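Local coordinates for protein (R)-specific secondary-alkylsulfatase (Pseudomonas sp., PDB 4AXH) that catalyses the zinc-dependent hydrolysis of (R)-secondary-alkyl sulfates with inversion of configuration, giving (S)-secondary alcohols and sulfate, at residues 128-133 against 156-161; 133-138 against 144-149. All blocks are in the same frame, centred on the assembly; numbering follows the deposited sequence.

Contact 1 of 2, residues 128-133 against 156-161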
ATOM      1  N   ARG A 128       4.489   6.644 -33.080  1.00 28.98           N
ATOM      2  CA  ARG A 128       5.328   6.647 -31.890  1.00 29.18           C
ATOM      3  C   ARG A 128       6.162   7.911 -31.860  1.00 33.12           C
ATOM      4  O   ARG A 128       6.567   8.402 -32.914  1.00 34.53           O
ATOM      5  CB  ARG A 128       6.282   5.431 -31.933  1.00 31.41           C
ATOM      6  CG  ARG A 128       5.602   4.091 -32.143  1.00 33.84           C
ATOM      7  CD  ARG A 128       6.363   2.962 -31.510  1.00 38.94           C
ATOM      8  NE  ARG A 128       7.645   2.711 -32.158  1.00 39.89           N
ATOM      9  CZ  ARG A 128       7.822   1.922 -33.214  1.00 56.88           C
ATOM     10  NH1 ARG A 128       6.788   1.290 -33.771  1.00 56.84           N
ATOM     11  NH2 ARG A 128       9.017   1.770 -33.732  1.00 24.01           N
ATOM     12  N   GLY A 129       6.450   8.406 -30.662  1.00 29.09           N
ATOM     13  CA  GLY A 129       7.306   9.576 -30.488  1.00 29.32           C
ATOM     14  C   GLY A 129       6.704  10.937 -30.763  1.00 36.68           C
ATOM     15  O   GLY A 129       7.423  11.936 -30.850  1.00 37.57           O
ATOM     16  N   LEU A 130       5.385  11.004 -30.906  1.00 34.35           N
ATOM     17  CA  LEU A 130       4.726  12.285 -31.126  1.00 32.52           C
ATOM     18  C   LEU A 130       3.985  12.644 -29.838  1.00 30.59           C
ATOM     19  O   LEU A 130       3.190  13.575 -29.842  1.00 28.24           O
ATOM     20  CB  LEU A 130       3.777  12.185 -32.338  1.00 32.41           C
ATOM     21  CG  LEU A 130       4.380  12.508 -33.715  1.00 36.05           C
ATOM     22  CD1 LEU A 130       5.138  11.342 -34.276  1.00 36.63           C
ATOM     23  CD2 LEU A 130       3.308  12.833 -34.703  1.00 37.11           C
ATOM     24  N   ASP A 131       4.297  11.912 -28.718  1.00 24.60           N
ATOM     25  CA  ASP A 131       3.629  11.986 -27.407  1.00 23.64           C
ATOM     26  C   ASP A 131       4.307  10.985 -26.445  1.00 29.69           C
ATOM     27  O   ASP A 131       4.882   9.992 -26.922  1.00 30.91           O
ATOM     28  CB  ASP A 131       2.157  11.483 -27.617  1.00 25.14           C
ATOM     29  CG  ASP A 131       1.171  11.613 -26.467  1.00 31.19           C
ATOM     30  OD1 ASP A 131       0.482  12.655 -26.385  1.00 30.06           O
ATOM     31  OD2 ASP A 131       1.007  10.632 -25.717  1.00 33.56           O
ATOM     32  N   PRO A 132       4.132  11.110 -25.095  1.00 25.47           N
ATOM     33  CA  PRO A 132       4.612  10.053 -24.205  1.00 24.38           C
ATOM     34  C   PRO A 132       4.155   8.627 -24.598  1.00 30.16           C
ATOM     35  O   PRO A 132       4.887   7.661 -24.407  1.00 30.55           O
ATOM     36  CB  PRO A 132       4.003  10.467 -22.856  1.00 25.35           C
ATOM     37  CG  PRO A 132       3.930  11.933 -22.907  1.00 27.82           C
ATOM     38  CD  PRO A 132       3.509  12.207 -24.304  1.00 25.11           C
ATOM     39  N   ALA A 133       2.951   8.487 -25.167  1.00 26.97           N
ATOM     40  CA  ALA A 133       2.420   7.184 -25.569  1.00 24.88           C
ATOM     41  C   ALA A 133       2.353   6.986 -27.107  1.00 27.74           C
ATOM     42  O   ALA A 133       2.768   7.857 -27.865  1.00 27.42           O
ATOM     43  CB  ALA A 133       1.068   6.954 -24.922  1.00 24.81           C
ATOM     44  N   ALA A 156      -2.838  13.888 -30.496  1.00 26.32           N
ATOM     45  CA  ALA A 156      -3.776  12.982 -31.178  1.00 27.52           C
ATOM     46  C   ALA A 156      -4.001  13.428 -32.619  1.00 32.88           C
ATOM     47  O   ALA A 156      -3.906  12.624 -33.546  1.00 33.84           O
ATOM     48  CB  ALA A 156      -5.097  12.969 -30.444  1.00 28.67           C
ATOM     49  N   ARG A 157      -4.238  14.730 -32.799  1.00 31.15           N
ATOM     50  CA  ARG A 157      -4.439  15.364 -34.103  1.00 32.71           C
ATOM     51  C   ARG A 157      -3.195  15.268 -34.973  1.00 38.02           C
ATOM     52  O   ARG A 157      -3.302  14.891 -36.135  1.00 40.81           O
ATOM     53  CB  ARG A 157      -4.888  16.842 -33.926  1.00 33.58           C
ATOM     54  CG  ARG A 157      -5.398  17.516 -35.181  1.00 31.12           C
ATOM     55  CD  ARG A 157      -6.808  17.103 -35.566  1.00 46.01           C
ATOM     56  NE  ARG A 157      -6.856  15.842 -36.319  1.00 51.83           N
ATOM     57  CZ  ARG A 157      -6.608  15.745 -37.615  1.00 62.63           C
ATOM     58  NH1 ARG A 157      -6.285  16.829 -38.319  1.00 61.68           N
ATOM     59  NH2 ARG A 157      -6.649  14.561 -38.219  1.00 29.62           N
ATOM     60  N   ALA A 158      -2.023  15.586 -34.417  1.00 31.60           N
ATOM     61  CA  ALA A 158      -0.768  15.507 -35.154  1.00 29.75           C
ATOM     62  C   ALA A 158      -0.437  14.077 -35.603  1.00 32.28           C
ATOM     63  O   ALA A 158      -0.013  13.893 -36.736  1.00 32.85           O
ATOM     64  CB  ALA A 158       0.363  16.107 -34.332  1.00 29.77           C
ATOM     65  N   ALA A 159      -0.637  13.074 -34.725  1.00 28.09           N
ATOM     66  CA  ALA A 159      -0.400  11.653 -35.030  1.00 27.73           C
ATOM     67  C   ALA A 159      -1.243  11.196 -36.243  1.00 34.40           C
ATOM     68  O   ALA A 159      -0.718  10.632 -37.221  1.00 32.16           O
ATOM     69  CB  ALA A 159      -0.760  10.816 -33.823  1.00 27.97           C
ATOM     70  N   LEU A 160      -2.560  11.497 -36.175  1.00 32.78           N
ATOM     71  CA  LEU A 160      -3.538  11.240 -37.222  1.00 32.16           C
ATOM     72  C   LEU A 160      -3.219  12.040 -38.515  1.00 31.86           C
ATOM     73  O   LEU A 160      -3.436  11.524 -39.610  1.00 33.20           O
ATOM     74  CB  LEU A 160      -4.902  11.613 -36.670  1.00 32.87           C
ATOM     75  CG  LEU A 160      -6.040  10.685 -36.984  1.00 38.00           C
ATOM     76  CD1 LEU A 160      -6.030   9.475 -36.100  1.00 37.56           C
ATOM     77  CD2 LEU A 160      -7.360  11.418 -36.822  1.00 42.79           C
ATOM     78  N   ASP A 161      -2.665  13.261 -38.393  1.00 25.37           N
ATOM     79  CA  ASP A 161      -2.283  14.089 -39.544  1.00 25.97           C
ATOM     80  C   ASP A 161      -1.153  13.436 -40.345  1.00 36.03           C
ATOM     81  O   ASP A 161      -1.227  13.384 -41.595  1.00 39.30           O
ATOM     82  CB  ASP A 161      -1.868  15.517 -39.111  1.00 27.36           C
ATOM     83  CG  ASP A 161      -3.001  16.523 -38.922  1.00 44.19           C
ATOM     84  OD1 ASP A 161      -4.130  16.252 -39.410  1.00 48.69           O
ATOM     85  OD2 ASP A 161      -2.738  17.625 -38.367  1.00 45.75           O
TER
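The loop at L130 passes beside the helix at A159, with CA of L130 6.5 Å from CA of A159, and no hydrogen bond joins 128-133 to 156-161. L130 carries the contact through one methyl branch. Its CD2 lies against the helix backbone, 3.9 Å from CA of A159 and 4.0 Å from O of A158. CB of A158 stands a little farther off, 4.4 Å from the same CD2. CG sits beside the backbone N (chi1 -89°), which sends the branch from the loop to the helix surface. With only the small A158 and A159 here, the methyl lies on the helix main chain. Next in the loop, D131 forms an Asx turn: its OD2 accepts from N of A133 at 2.9 Å, on the anti side and slightly out of the carboxylate plane. OD2 is also bonded to OG1 of T151, and OD1 to OG1 of T155. The carboxylate thus ties the loop to residues around the start of helix 153-164. O of P132 makes a weak hydrogen bond to the zinc ligand H355. The leucine contact is apolar and lacks directional bonds, so the turn of the loop probably rests more on D131.

Contact 2 of 2, residues 133-138 against 144-149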
ATOM      1  N   ALA A 133       2.951   8.487 -25.167  1.00 26.97           N
ATOM      2  CA  ALA A 133       2.420   7.184 -25.569  1.00 24.88           C
ATOM      3  C   ALA A 133       2.353   6.986 -27.107  1.00 27.74           C
ATOM      4  O   ALA A 133       2.768   7.857 -27.865  1.00 27.42           O
ATOM      5  CB  ALA A 133       1.068   6.954 -24.922  1.00 24.81           C
ATOM      6  N   ASN A 134       1.874   5.818 -27.542  1.00 24.48           N
ATOM      7  CA  ASN A 134       1.716   5.437 -28.939  1.00 25.59           C
ATOM      8  C   ASN A 134       0.244   5.278 -29.282  1.00 31.49           C
ATOM      9  O   ASN A 134      -0.585   4.970 -28.402  1.00 29.17           O
ATOM     10  CB  ASN A 134       2.421   4.077 -29.231  1.00 29.87           C
ATOM     11  CG  ASN A 134       3.879   3.987 -28.850  1.00 43.79           C
ATOM     12  OD1 ASN A 134       4.609   4.989 -28.711  1.00 30.14           O
ATOM     13  ND2 ASN A 134       4.336   2.766 -28.692  1.00 31.54           N
ATOM     14  N   MET A 135      -0.060   5.439 -30.592  1.00 29.45           N
ATOM     15  CA  MET A 135      -1.393   5.250 -31.163  1.00 28.53           C
ATOM     16  C   MET A 135      -1.265   4.103 -32.183  1.00 31.02           C
ATOM     17  O   MET A 135      -0.451   4.173 -33.109  1.00 29.86           O
ATOM     18  CB  MET A 135      -1.861   6.557 -31.859  1.00 31.27           C
ATOM     19  CG  MET A 135      -3.298   6.519 -32.417  1.00 34.87           C
ATOM     20  SD  MET A 135      -3.652   7.869 -33.595  1.00 38.87           S
ATOM     21  CE  MET A 135      -3.790   9.296 -32.455  1.00 35.38           C
ATOM     22  N   THR A 136      -2.038   3.058 -32.002  1.00 27.77           N
ATOM     23  CA  THR A 136      -2.069   1.946 -32.949  1.00 28.59           C
ATOM     24  C   THR A 136      -3.233   2.205 -33.938  1.00 35.09           C
ATOM     25  O   THR A 136      -4.366   2.437 -33.507  1.00 35.21           O
ATOM     26  CB  THR A 136      -2.249   0.635 -32.204  1.00 39.10           C
ATOM     27  OG1 THR A 136      -1.212   0.494 -31.213  1.00 35.47           O
ATOM     28  CG2 THR A 136      -2.311  -0.559 -33.148  1.00 38.81           C
ATOM     29  N   ILE A 137      -2.936   2.217 -35.245  1.00 31.77           N
ATOM     30  CA  ILE A 137      -3.948   2.428 -36.275  1.00 31.67           C
ATOM     31  C   ILE A 137      -4.183   1.164 -37.088  1.00 35.99           C
ATOM     32  O   ILE A 137      -3.327   0.787 -37.877  1.00 36.74           O
ATOM     33  CB  ILE A 137      -3.677   3.652 -37.185  1.00 33.84           C
ATOM     34  CG1 ILE A 137      -3.476   4.920 -36.362  1.00 33.05           C
ATOM     35  CG2 ILE A 137      -4.838   3.818 -38.173  1.00 34.67           C
ATOM     36  CD1 ILE A 137      -2.508   5.898 -36.937  1.00 36.72           C
ATOM     37  N   ILE A 138      -5.340   0.528 -36.896  1.00 32.91           N
ATOM     38  CA  ILE A 138      -5.761  -0.671 -37.633  1.00 33.09           C
ATOM     39  C   ILE A 138      -6.651  -0.181 -38.768  1.00 38.22           C
ATOM     40  O   ILE A 138      -7.598   0.578 -38.531  1.00 37.41           O
ATOM     41  CB  ILE A 138      -6.524  -1.711 -36.758  1.00 36.39           C
ATOM     42  CG1 ILE A 138      -5.915  -1.896 -35.369  1.00 37.66           C
ATOM     43  CG2 ILE A 138      -6.672  -3.041 -37.464  1.00 37.25           C
ATOM     44  CD1 ILE A 138      -6.934  -2.441 -34.312  1.00 41.33           C
ATOM     45  N   LEU A 144     -11.316   3.367 -39.755  1.00 43.05           N
ATOM     46  CA  LEU A 144     -10.147   3.063 -38.927  1.00 40.13           C
ATOM     47  C   LEU A 144     -10.520   2.644 -37.530  1.00 43.26           C
ATOM     48  O   LEU A 144     -11.430   3.210 -36.912  1.00 43.94           O
ATOM     49  CB  LEU A 144      -9.199   4.279 -38.811  1.00 39.01           C
ATOM     50  CG  LEU A 144      -8.646   4.930 -40.085  1.00 42.64           C
ATOM     51  CD1 LEU A 144      -7.866   6.156 -39.736  1.00 42.75           C
ATOM     52  CD2 LEU A 144      -7.747   4.003 -40.865  1.00 42.39           C
ATOM     53  N   VAL A 145      -9.783   1.663 -37.006  1.00 38.08           N
ATOM     54  CA  VAL A 145      -9.930   1.230 -35.622  1.00 36.37           C
ATOM     55  C   VAL A 145      -8.661   1.585 -34.914  1.00 37.78           C
ATOM     56  O   VAL A 145      -7.566   1.246 -35.361  1.00 37.20           O
ATOM     57  CB  VAL A 145     -10.510  -0.180 -35.356  1.00 39.54           C
ATOM     58  CG1 VAL A 145      -9.981  -1.191 -36.345  1.00 40.50           C
ATOM     59  CG2 VAL A 145     -10.306  -0.634 -33.912  1.00 37.98           C
ATOM     60  N   LEU A 146      -8.816   2.418 -33.897  1.00 32.17           N
ATOM     61  CA  LEU A 146      -7.717   2.976 -33.141  1.00 29.50           C
ATOM     62  C   LEU A 146      -7.598   2.360 -31.771  1.00 35.99           C
ATOM     63  O   LEU A 146      -8.591   2.127 -31.078  1.00 35.67           O
ATOM     64  CB  LEU A 146      -7.966   4.471 -32.999  1.00 27.31           C
ATOM     65  CG  LEU A 146      -7.236   5.420 -33.882  1.00 29.40           C
ATOM     66  CD1 LEU A 146      -7.459   5.134 -35.337  1.00 29.17           C
ATOM     67  CD2 LEU A 146      -7.659   6.822 -33.564  1.00 29.73           C
ATOM     68  N   ILE A 147      -6.373   2.097 -31.367  1.00 34.25           N
ATOM     69  CA  ILE A 147      -6.115   1.667 -29.997  1.00 32.83           C
ATOM     70  C   ILE A 147      -5.298   2.776 -29.384  1.00 32.04           C
ATOM     71  O   ILE A 147      -4.200   3.063 -29.851  1.00 29.10           O
ATOM     72  CB  ILE A 147      -5.734   0.175 -29.669  1.00 35.40           C
ATOM     73  CG1 ILE A 147      -4.699   0.058 -28.560  1.00 35.89           C
ATOM     74  CG2 ILE A 147      -5.422  -0.728 -30.879  1.00 34.13           C
ATOM     75  CD1 ILE A 147      -5.285   0.131 -27.226  1.00 43.74           C
ATOM     76  N   ASP A 148      -5.966   3.521 -28.482  1.00 27.39           N
ATOM     77  CA  ASP A 148      -5.551   4.704 -27.748  1.00 26.06           C
ATOM     78  C   ASP A 148      -5.577   5.997 -28.543  1.00 31.95           C
ATOM     79  O   ASP A 148      -5.575   5.990 -29.789  1.00 29.85           O
ATOM     80  CB  ASP A 148      -4.304   4.487 -26.882  1.00 27.41           C
ATOM     81  CG  ASP A 148      -4.545   3.465 -25.797  1.00 28.57           C
ATOM     82  OD1 ASP A 148      -5.721   3.196 -25.491  1.00 26.09           O
ATOM     83  OD2 ASP A 148      -3.560   2.907 -25.280  1.00 31.41           O
ATOM     84  N   THR A 149      -5.657   7.128 -27.810  1.00 30.66           N
ATOM     85  CA  THR A 149      -5.805   8.452 -28.411  1.00 31.05           C
ATOM     86  C   THR A 149      -4.750   9.470 -27.929  1.00 36.08           C
ATOM     87  O   THR A 149      -4.991  10.684 -27.981  1.00 35.78           O
ATOM     88  CB  THR A 149      -7.221   8.937 -28.100  1.00 34.01           C
ATOM     89  OG1 THR A 149      -7.316   9.097 -26.692  1.00 33.09           O
ATOM     90  CG2 THR A 149      -8.310   7.977 -28.585  1.00 27.30           C
TER
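The flat groups that meet here are backbone peptides, joined through their N-H and C=O groups. N of T136 donates to O of I147 at 3.0 Å, and N of I147 donates to O of T136 at 3.0 Å, each N lying in the plane of the carbonyl it meets. I138 and V145 form the second such pair: N of I138 to O of V145 is 2.8 Å, and N of V145 to O of I138 is 2.9 Å. I137 and L146 form the non-hydrogen-bonded pair between them. The two strands run antiparallel, with 156° between their directions.

One face of the sheet holds T136, I138, V145 and I147. CB of T136 rests 3.7 Å from CG2 of I147, the two side chains pointing the same way. On I138, CD1 reaches both methyls of V145. OG1 of T136 turns to OE1 of Q354. On the other face, CG2 of I137 touches CD2 of L144 at 4.0 Å and also meets CD1 of L146. With chi1 at -176° the M135 chain runs over to the second strand: CG passes O of D148, and SD comes 4.1 Å from CD2 of L146. Helix 153-164 covers this face, with Y163 against I137 and L144.

Past the strand end, CB of D148 lies near O of N134. The D148 carboxylate stands behind the zinc site, its side chain about 7 Å from a zinc ion, and is not among the ligands. Its OD2 is bonded to ND1 of H184, a zinc ligand, and to OG of S178 and NE2 of Q354. D148 is thus a second-shell residue, consistent with a part in holding H184 in place. An antiparallel hairpin at the centre of a sheet, ending in an aspartate beside the metal histidines, is typical of the metallo-beta-lactamase fold.

From the N terminus, strand 124-128 runs into the loop 128-133, and strand 135-138 follows. The short turn 139-143 leads back along strand 144-147, and contact 2 closes it as a hairpin. The chain then passes D148 and T149 and enters helix 153-164. Contact 1 brings that helix back to the loop before the hairpin, closing a longer loop of residues 134-155. Contact 2 is thus enclosed by contact 1, and the two share A133. M135 joins them: its CE packs 3.7 Å from CB of A159. Together they tie the sheet, its covering helix and the loop before the hairpin.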